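Local coordinates for BH2358 protein (Bacillus halodurans C-125, PDB 2RBD) that is of unknown function but, as a putative spore coat protein of a ferritin-related family, probably plays a structural part, at residues A[36-48]-A[96-110]. Residues are numbered along the deposited sequence; the frame is centred on the assembly and turned at random. Where two conformers were deposited one is given.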
loop_
_atom_site.group_PDB
_atom_site.type_symbol
_atom_site.label_atom_id
_atom_site.label_comp_id
_atom_site.label_asym_id
_atom_site.label_seq_id
_atom_site.Cartn_x
_atom_site.Cartn_y
_atom_site.Cartn_z
ATOM N N TYR A 36 22.626 5.044 3.862
ATOM C CA TYR A 36 23.146 5.771 2.726
ATOM C C TYR A 36 24.545 6.349 3.028
ATOM O O TYR A 36 25.368 6.427 2.149
ATOM C CB TYR A 36 22.201 6.893 2.295
ATOM C CG TYR A 36 20.914 6.446 1.663
ATOM C CD1 TYR A 36 20.462 5.139 1.740
ATOM C CD2 TYR A 36 20.082 7.378 1.092
ATOM C CE1 TYR A 36 19.230 4.762 1.164
ATOM C CE2 TYR A 36 18.862 7.006 0.520
ATOM C CZ TYR A 36 18.451 5.724 0.570
ATOM O OH TYR A 36 17.223 5.398 0.022
ATOM N N ARG A 37 24.792 6.774 4.263
ATOM C CA ARG A 37 26.147 7.174 4.642
ATOM C C ARG A 37 27.122 5.998 4.498
ATOM O O ARG A 37 28.277 6.166 4.078
ATOM C CB ARG A 37 26.114 7.741 6.046
ATOM C CG ARG A 37 25.575 9.164 6.077
ATOM C CD ARG A 37 25.407 9.624 7.511
ATOM N NE ARG A 37 25.249 11.074 7.585
ATOM C CZ ARG A 37 24.886 11.700 8.697
ATOM N NH1 ARG A 37 24.524 11.041 9.779
ATOM N NH2 ARG A 37 24.863 13.013 8.726
ATOM N N SER A 38 26.643 4.789 4.786
ATOM C CA SER A 38 27.488 3.614 4.525
ATOM C C SER A 38 27.650 3.422 3.019
ATOM O O SER A 38 28.768 3.283 2.530
ATOM C CB SER A 38 26.907 2.363 5.147
ATOM O OG SER A 38 27.788 1.275 4.940
ATOM N N PHE A 39 26.553 3.532 2.257
ATOM C CA PHE A 39 26.640 3.419 0.797
ATOM C C PHE A 39 27.610 4.413 0.160
ATOM O O PHE A 39 28.265 4.066 -0.797
ATOM C CB PHE A 39 25.278 3.586 0.161
ATOM C CG PHE A 39 24.344 2.401 0.314
ATOM C CD1 PHE A 39 24.780 1.116 0.610
ATOM C CD2 PHE A 39 23.005 2.593 0.069
ATOM C CE1 PHE A 39 23.866 0.054 0.703
ATOM C CE2 PHE A 39 22.089 1.553 0.167
ATOM C CZ PHE A 39 22.530 0.291 0.498
ATOM N N ILE A 40 27.728 5.624 0.691
ATOM C CA ILE A 40 28.718 6.573 0.165
ATOM C C ILE A 40 30.109 5.940 0.168
ATOM O O ILE A 40 30.855 6.069 -0.781
ATOM C CB ILE A 40 28.714 7.914 0.979
ATOM C CG1 ILE A 40 27.660 8.862 0.401
ATOM C CG2 ILE A 40 30.088 8.612 0.979
ATOM C CD1 ILE A 40 27.070 9.769 1.450
ATOM N N ASN A 41 30.433 5.237 1.245
ATOM C CA ASN A 41 31.717 4.556 1.371
ATOM C C ASN A 41 31.901 3.351 0.447
ATOM O O ASN A 41 33.037 2.972 0.156
ATOM C CB ASN A 41 31.945 4.166 2.818
ATOM C CG ASN A 41 32.279 5.379 3.697
ATOM O OD1 ASN A 41 32.982 6.266 3.243
ATOM N ND2 ASN A 41 31.826 5.392 4.929
ATOM N N HIS A 42 30.809 2.741 -0.003
ATOM C CA HIS A 42 30.822 1.581 -0.892
ATOM C C HIS A 42 30.768 1.956 -2.358
ATOM O O HIS A 42 30.935 1.113 -3.186
ATOM C CB HIS A 42 29.591 0.678 -0.642
ATOM C CG HIS A 42 29.660 -0.130 0.608
ATOM N ND1 HIS A 42 29.870 -1.481 0.611
ATOM C CD2 HIS A 42 29.527 0.220 1.904
ATOM C CE1 HIS A 42 29.855 -1.937 1.854
ATOM N NE2 HIS A 42 29.646 -0.919 2.667
ATOM N N THR A 43 30.497 3.195 -2.719
ATOM C CA THR A 43 30.215 3.598 -4.090
ATOM C C THR A 43 31.495 4.035 -4.824
ATOM O O THR A 43 32.284 4.788 -4.249
ATOM C CB THR A 43 29.235 4.834 -4.077
ATOM O OG1 THR A 43 27.990 4.484 -3.426
ATOM C CG2 THR A 43 28.958 5.347 -5.488
ATOM N N GLY A 44 31.613 3.651 -6.082
ATOM C CA GLY A 44 32.675 4.151 -6.933
ATOM C C GLY A 44 32.201 5.345 -7.758
ATOM O O GLY A 44 32.873 6.396 -7.831
ATOM N N ASP A 45 31.030 5.179 -8.350
ATOM C CA ASP A 45 30.510 6.127 -9.300
ATOM C C ASP A 45 30.205 7.487 -8.697
ATOM O O ASP A 45 29.422 7.597 -7.771
ATOM C CB ASP A 45 29.286 5.524 -9.948
ATOM C CG ASP A 45 28.803 6.331 -11.094
ATOM O OD1 ASP A 45 28.094 7.317 -10.844
ATOM O OD2 ASP A 45 29.115 5.985 -12.255
ATOM N N GLU A 46 30.786 8.548 -9.248
ATOM C CA GLU A 46 30.631 9.863 -8.638
ATOM C C GLU A 46 29.223 10.464 -8.828
ATOM O O GLU A 46 28.754 11.259 -7.992
ATOM C CB GLU A 46 31.727 10.816 -9.148
ATOM C CG GLU A 46 33.155 10.391 -8.736
ATOM C CD GLU A 46 33.338 10.133 -7.235
ATOM O OE1 GLU A 46 33.021 11.012 -6.413
ATOM O OE2 GLU A 46 33.811 9.034 -6.871
ATOM N N ASP A 47 28.557 10.103 -9.912
ATOM C CA ASP A 47 27.197 10.569 -10.169
ATOM C C ASP A 47 26.217 9.951 -9.168
ATOM O O ASP A 47 25.333 10.620 -8.652
ATOM C CB ASP A 47 26.764 10.239 -11.588
ATOM C CG ASP A 47 27.633 10.936 -12.652
ATOM O OD1 ASP A 47 27.845 12.145 -12.468
ATOM O OD2 ASP A 47 28.068 10.276 -13.636
ATOM N N LEU A 48 26.412 8.677 -8.867
ATOM C CA LEU A 48 25.596 8.037 -7.847
ATOM C C LEU A 48 25.915 8.641 -6.490
ATOM O O LEU A 48 24.999 8.941 -5.709
ATOM C CB LEU A 48 25.854 6.535 -7.855
ATOM C CG LEU A 48 25.185 5.723 -6.737
ATOM C CD1 LEU A 48 23.691 5.955 -6.739
ATOM C CD2 LEU A 48 25.497 4.213 -6.903
ATOM N N ALA A 96 31.697 -8.205 1.386
ATOM C CA ALA A 96 30.971 -7.217 2.203
ATOM C C ALA A 96 30.567 -5.986 1.417
ATOM O O ALA A 96 29.859 -5.104 1.926
ATOM C CB ALA A 96 31.844 -6.815 3.400
ATOM N N ARG A 97 31.009 -5.908 0.172
ATOM C CA ARG A 97 30.880 -4.690 -0.640
ATOM C C ARG A 97 29.550 -4.650 -1.368
ATOM O O ARG A 97 29.170 -5.618 -2.030
ATOM C CB ARG A 97 32.016 -4.640 -1.696
ATOM C CG ARG A 97 31.715 -3.786 -2.987
ATOM C CD ARG A 97 32.546 -2.531 -3.148
ATOM N NE ARG A 97 31.842 -1.460 -3.879
ATOM C CZ ARG A 97 31.762 -1.292 -5.200
ATOM N NH1 ARG A 97 32.282 -2.174 -6.047
ATOM N NH2 ARG A 97 31.074 -0.249 -5.692
ATOM N N PHE A 98 28.859 -3.514 -1.317
ATOM C CA PHE A 98 27.718 -3.259 -2.150
ATOM C C PHE A 98 28.190 -2.527 -3.376
ATOM O O PHE A 98 28.956 -1.579 -3.303
ATOM C CB PHE A 98 26.655 -2.437 -1.408
ATOM C CG PHE A 98 25.999 -3.215 -0.280
ATOM C CD1 PHE A 98 24.937 -4.026 -0.512
ATOM C CD2 PHE A 98 26.510 -3.154 0.986
ATOM C CE1 PHE A 98 24.368 -4.769 0.558
ATOM C CE2 PHE A 98 25.952 -3.908 2.022
ATOM C CZ PHE A 98 24.908 -4.711 1.782
ATOM N N ASN A 99 27.732 -3.011 -4.501
ATOM C CA ASN A 99 28.132 -2.485 -5.786
ATOM C C ASN A 99 27.155 -1.443 -6.292
ATOM O O ASN A 99 25.992 -1.463 -5.939
ATOM C CB ASN A 99 28.252 -3.654 -6.773
ATOM C CG ASN A 99 29.234 -4.691 -6.271
ATOM O OD1 ASN A 99 30.418 -4.385 -6.153
ATOM N ND2 ASN A 99 28.739 -5.879 -5.864
ATOM N N ASP A 100 27.621 -0.620 -7.226
ATOM C CA ASP A 100 26.865 0.558 -7.649
ATOM C C ASP A 100 25.450 0.260 -8.165
ATOM O O ASP A 100 24.512 0.878 -7.735
ATOM C CB ASP A 100 27.642 1.367 -8.697
ATOM C CG ASP A 100 28.917 1.959 -8.139
ATOM O OD1 ASP A 100 29.068 2.051 -6.902
ATOM O OD2 ASP A 100 29.787 2.326 -8.928
ATOM N N PRO A 101 25.295 -0.708 -9.084
ATOM C CA PRO A 101 23.932 -0.985 -9.541
ATOM C C PRO A 101 22.977 -1.410 -8.431
ATOM O O PRO A 101 21.809 -1.005 -8.430
ATOM C CB PRO A 101 24.118 -2.133 -10.519
ATOM C CG PRO A 101 25.556 -2.092 -10.864
ATOM C CD PRO A 101 26.284 -1.574 -9.739
ATOM N N GLU A 102 23.471 -2.212 -7.507
ATOM C CA GLU A 102 22.589 -2.653 -6.452
ATOM C C GLU A 102 22.311 -1.536 -5.421
ATOM O O GLU A 102 21.177 -1.453 -4.953
ATOM C CB GLU A 102 23.085 -3.952 -5.851
ATOM C CG GLU A 102 22.853 -5.161 -6.770
ATOM C CD GLU A 102 23.800 -5.229 -7.954
ATOM O OE1 GLU A 102 24.987 -4.854 -7.798
ATOM O OE2 GLU A 102 23.357 -5.677 -9.041
ATOM N N ILE A 103 23.248 -0.640 -5.172
ATOM C CA ILE A 103 23.027 0.545 -4.334
ATOM C C ILE A 103 21.937 1.411 -4.973
ATOM O O ILE A 103 20.998 1.840 -4.322
ATOM C CB ILE A 103 24.311 1.359 -4.178
ATOM C CG1 ILE A 103 25.318 0.598 -3.302
ATOM C CG2 ILE A 103 24.026 2.735 -3.516
ATOM C CD1 ILE A 103 26.747 1.151 -3.375
ATOM N N SER A 104 22.086 1.666 -6.272
ATOM C CA SER A 104 21.106 2.482 -6.987
ATOM C C SER A 104 19.722 1.872 -6.948
ATOM O O SER A 104 18.735 2.583 -6.709
ATOM C CB SER A 104 21.548 2.711 -8.432
ATOM O OG SER A 104 20.783 3.756 -9.013
ATOM N N ALA A 105 19.628 0.567 -7.182
ATOM C CA ALA A 105 18.353 -0.166 -7.107
ATOM C C ALA A 105 17.690 -0.007 -5.758
ATOM O O ALA A 105 16.497 0.254 -5.690
ATOM C CB ALA A 105 18.577 -1.626 -7.387
ATOM N N THR A 106 18.470 -0.164 -4.699
ATOM C CA THR A 106 17.976 -0.014 -3.359
ATOM C C THR A 106 17.403 1.352 -3.086
ATOM O O THR A 106 16.271 1.498 -2.580
ATOM C CB THR A 106 19.099 -0.309 -2.356
ATOM O OG1 THR A 106 19.525 -1.655 -2.562
ATOM C CG2 THR A 106 18.631 -0.131 -0.911
ATOM N N ILE A 107 18.164 2.374 -3.434
ATOM C CA ILE A 107 17.716 3.721 -3.221
ATOM C C ILE A 107 16.447 4.010 -4.053
ATOM O O ILE A 107 15.505 4.630 -3.594
ATOM C CB ILE A 107 18.833 4.720 -3.555
ATOM C CG1 ILE A 107 19.982 4.506 -2.579
ATOM C CG2 ILE A 107 18.258 6.172 -3.533
ATOM C CD1 ILE A 107 21.173 5.370 -2.844
ATOM N N SER A 108 16.419 3.537 -5.289
ATOM C CA SER A 108 15.225 3.723 -6.134
ATOM C C SER A 108 13.972 3.083 -5.518
ATOM O O SER A 108 12.881 3.684 -5.500
ATOM C CB SER A 108 15.466 3.159 -7.527
ATOM O OG SER A 108 16.566 3.842 -8.130
HETATM N N MSE A 109 14.137 1.890 -4.946
HETATM C CA MSE A 109 13.018 1.234 -4.277
HETATM C C MSE A 109 12.607 1.990 -3.018
HETATM O O MSE A 109 11.415 2.113 -2.740
HETATM C CB MSE A 109 13.332 -0.222 -3.976
HETATM C CG MSE A 109 13.367 -1.024 -5.228
HETATM SE SE MSE A 109 13.757 -2.859 -4.903
HETATM C CE MSE A 109 15.544 -2.695 -4.509
ATOM N N ASP A 110 13.581 2.490 -2.300
ATOM C CA ASP A 110 13.285 3.284 -1.114
ATOM C C ASP A 110 12.453 4.548 -1.465
ATOM O O ASP A 110 11.496 4.930 -0.755
ATOM C CB ASP A 110 14.569 3.750 -0.382
ATOM C CG ASP A 110 15.374 2.623 0.267
ATOM O OD1 ASP A 110 14.778 1.579 0.639
ATOM O OD2 ASP A 110 16.609 2.798 0.394
#
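With CG anti to the carbonyl carbon in both Phe-39 (chi1 -74°) and Phe-98 (chi1 -68°), each CG lies beside its own backbone N, bringing the edge of Phe-39 toward the face of Phe-98, CE1 4.0 Å from Phe-98 CG. Here two antiparallel helices of a four-helix bundle, in a family grouped with the ferritins, meet near the 43-45 turn. Phe-39 suits this buried seam because its flat ring offers a face to Ile-103 CG1, a CH-pi contact, and an edge to Thr-106 CG2. Phe-98 in turn points an edge at the face of His-42. That imidazole takes the Phe-98 N-H on ND1 at 3.0 Å, almost straight (175°) though tilted from the ring plane, and NE2 bonds Ala-96 O of the second subunit. Arg-97 closes side-on with NE and NH2 upon His-42 O, its NE at 2.8 Å. Asp-100, in the first turn of helix 100-124, is short enough to turn both oxygens onto turn amides: OD1 accepts Gly-44 N at 3.1 Å through its syn lone pair, OD2 takes Asp-45 N from above the carboxylate plane, and OD1 also forms a salt bridge with Arg-97 NH2. Shortening Asp-100 to an alanine would probably leave both amides without their shared acceptor and Arg-97 NH2 with His-42 O but no carboxylate. Farther along, Tyr-36 OH donates to the anti lone pair of Asp-110 OD2 at 2.7 Å.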